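PDB 6W3P: putative methyl-accepting chemotaxis signal transduction protein from Campylobacter jejuni, which probably senses amino acids and related ligands outside the cell through a tandem PDC (double Cache) module and passes the signal on to the chemotaxis machinery. Local coordinates for residues S38-L43 with L157-P162. Residues are numbered along the deposited sequence; the frame is centred on the assembly and turned at random. Where two conformers were deposited one is given.
Sequences SFTRAL and LGVDIP. With SKJ (beta-methylnorleucine), chain C.
V159 sits against F39, T40 and L43. F39 and L43 point to the strand, and T40 lies beside it. V159 CG1 lies 3.8 Å from F39 CE2 and approaches the ring obliquely. V159 CG2 is at the edge of the same ring, in the ring plane, and also lies 3.7 Å from T40 OG1. One turn further along the helix, L43 meets L157. L43 CD2 is 3.7 Å from L157 CD1, and L43 CG touches both methyls of L157. L157 CD2 reaches back to the helix backbone, 3.6 Å from T40 O. L157 CG is anti to the backbone N (chi1 176°), which aims the branch at the helix; chi2 near 65° sets its two methyls against L43. The axes of the two short segments run roughly antiparallel (148°), with a closest approach of 9.5 Å.

The long helix 4-49 here packs on one face of the antiparallel sheet of a PDC (Cache) sensor domain, and strand 152-162 is an inner strand of that sheet. The other face holds the ligand. D160 follows V159 and points to that face, where D160 OD2 accepts a hydrogen bond of 2.7 Å from the amino N of beta-methylnorleucine. D133, Y131, K113 and W115 also hydrogen-bond to it.

Further out, N80 ND2 hydrogen-bonds to D160 OD2, while Y82 OH and T142 OG1 hydrogen-bond to D160 OD1, so the carboxylate is gripped at both oxygens. On the helix side, T40 OG1 hydrogen-bonds to N36 O one turn back, and Y72 of helix 58-76 packs edge-to-face with F39 and also touches L43.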
loop_
_atom_site.group_PDB
_atom_site.type_symbol
_atom_site.label_atom_id
_atom_site.label_comp_id
_atom_site.label_asym_id
_atom_site.label_seq_id
_atom_site.Cartn_x
_atom_site.Cartn_y
_atom_site.Cartn_z
ATOM N N SER A 38 3.567 -4.510 -10.807
ATOM C CA SER A 38 3.699 -5.294 -12.029
ATOM C C SER A 38 2.545 -5.008 -12.966
ATOM O O SER A 38 2.733 -4.804 -14.156
ATOM C CB SER A 38 3.773 -6.789 -11.732
ATOM O OG SER A 38 4.942 -7.093 -10.997
ATOM N N PHE A 39 1.341 -4.979 -12.404
ATOM C CA PHE A 39 0.126 -4.684 -13.172
ATOM C C PHE A 39 0.263 -3.317 -13.892
ATOM O O PHE A 39 0.002 -3.199 -15.104
ATOM C CB PHE A 39 -1.063 -4.664 -12.223
ATOM C CG PHE A 39 -2.344 -4.163 -12.819
ATOM C CD1 PHE A 39 -3.225 -5.016 -13.466
ATOM C CD2 PHE A 39 -2.684 -2.841 -12.670
ATOM C CE1 PHE A 39 -4.437 -4.576 -13.907
ATOM C CE2 PHE A 39 -3.890 -2.392 -13.141
ATOM C CZ PHE A 39 -4.783 -3.238 -13.719
ATOM N N THR A 40 0.655 -2.309 -13.125
ATOM C CA THR A 40 0.797 -0.960 -13.646
ATOM C C THR A 40 1.850 -0.900 -14.757
ATOM O O THR A 40 1.660 -0.214 -15.752
ATOM C CB THR A 40 1.147 -0.001 -12.470
ATOM O OG1 THR A 40 0.067 -0.067 -11.507
ATOM C CG2 THR A 40 1.261 1.381 -12.939
ATOM N N ARG A 41 2.957 -1.610 -14.545
ATOM C CA ARG A 41 4.010 -1.668 -15.543
ATOM C C ARG A 41 3.545 -2.299 -16.837
ATOM O O ARG A 41 3.903 -1.829 -17.945
ATOM C CB ARG A 41 5.210 -2.425 -14.963
ATOM C CG ARG A 41 6.292 -2.687 -15.936
ATOM C CD ARG A 41 7.629 -2.682 -15.277
ATOM N NE ARG A 41 7.993 -1.329 -14.865
ATOM C CZ ARG A 41 8.135 -0.909 -13.591
ATOM N NH1 ARG A 41 8.067 -1.756 -12.567
ATOM N NH2 ARG A 41 8.488 0.370 -13.371
ATOM N N ALA A 42 2.797 -3.385 -16.721
ATOM C CA ALA A 42 2.282 -4.049 -17.886
ATOM C C ALA A 42 1.333 -3.111 -18.666
ATOM O O ALA A 42 1.377 -3.055 -19.897
ATOM C CB ALA A 42 1.580 -5.334 -17.511
ATOM N N LEU A 43 0.477 -2.405 -17.941
ATOM C CA LEU A 43 -0.443 -1.452 -18.546
ATOM C C LEU A 43 0.334 -0.343 -19.276
ATOM O O LEU A 43 -0.002 0.008 -20.409
ATOM C CB LEU A 43 -1.361 -0.925 -17.450
ATOM C CG LEU A 43 -2.455 0.064 -17.900
ATOM C CD1 LEU A 43 -3.165 -0.438 -19.134
ATOM C CD2 LEU A 43 -3.480 0.192 -16.793
ATOM N N LEU A 157 -0.380 7.589 -16.093
ATOM C CA LEU A 157 -1.299 6.482 -15.798
ATOM C C LEU A 157 -1.497 6.426 -14.288
ATOM O O LEU A 157 -0.536 6.574 -13.527
ATOM C CB LEU A 157 -0.641 5.181 -16.228
ATOM C CG LEU A 157 -1.340 3.887 -15.945
ATOM C CD1 LEU A 157 -2.638 3.771 -16.702
ATOM C CD2 LEU A 157 -0.391 2.724 -16.274
ATOM N N GLY A 158 -2.726 6.159 -13.883
ATOM C CA GLY A 158 -3.008 5.907 -12.464
ATOM C C GLY A 158 -3.905 4.708 -12.311
ATOM O O GLY A 158 -4.805 4.432 -13.131
ATOM N N VAL A 159 -3.656 3.999 -11.213
ATOM C CA VAL A 159 -4.418 2.813 -10.848
ATOM C C VAL A 159 -4.750 2.908 -9.357
ATOM O O VAL A 159 -3.834 3.069 -8.531
ATOM C CB VAL A 159 -3.591 1.533 -11.093
ATOM C CG1 VAL A 159 -4.318 0.319 -10.559
ATOM C CG2 VAL A 159 -3.206 1.376 -12.549
ATOM N N ASP A 160 -6.045 2.911 -9.042
ATOM C CA ASP A 160 -6.483 3.048 -7.657
ATOM C C ASP A 160 -6.979 1.694 -7.136
ATOM O O ASP A 160 -7.899 1.082 -7.700
ATOM C CB ASP A 160 -7.671 4.014 -7.555
ATOM C CG ASP A 160 -7.357 5.442 -7.914
ATOM O OD1 ASP A 160 -6.175 5.792 -8.044
ATOM O OD2 ASP A 160 -8.361 6.204 -8.063
ATOM N N ILE A 161 -6.369 1.241 -6.061
ATOM C CA ILE A 161 -6.724 -0.011 -5.422
ATOM C C ILE A 161 -7.247 0.347 -4.013
ATOM O O ILE A 161 -6.626 1.141 -3.301
ATOM C CB ILE A 161 -5.504 -0.941 -5.272
ATOM C CG1 ILE A 161 -4.802 -1.188 -6.630
ATOM C CG2 ILE A 161 -5.868 -2.250 -4.562
ATOM C CD1 ILE A 161 -5.685 -1.824 -7.662
ATOM N N PRO A 162 -8.401 -0.226 -3.588
ATOM C CA PRO A 162 -8.922 0.094 -2.246
ATOM C C PRO A 162 -7.903 -0.242 -1.174
ATOM O O PRO A 162 -7.324 -1.338 -1.177
ATOM C CB PRO A 162 -10.135 -0.811 -2.123
ATOM C CG PRO A 162 -10.547 -1.148 -3.492
ATOM C CD PRO A 162 -9.292 -1.136 -4.316
HETATM N N SKJ C . -8.148 8.808 -7.295
HETATM C CA SKJ C . -7.778 9.838 -8.266
HETATM C C SKJ C . -7.935 11.167 -7.540
HETATM O O SKJ C . -8.656 11.264 -6.522
HETATM C CB SKJ C . -8.578 9.741 -9.581
HETATM C CG1 SKJ C . -8.002 10.558 -10.759
HETATM C CG2 SKJ C . -10.044 10.047 -9.350
HETATM O OXT SKJ C . -7.361 12.173 -8.023
HETATM C CAA SKJ C . -12.404 9.811 -10.184
HETATM C CAB SKJ C . -10.926 9.510 -10.486
#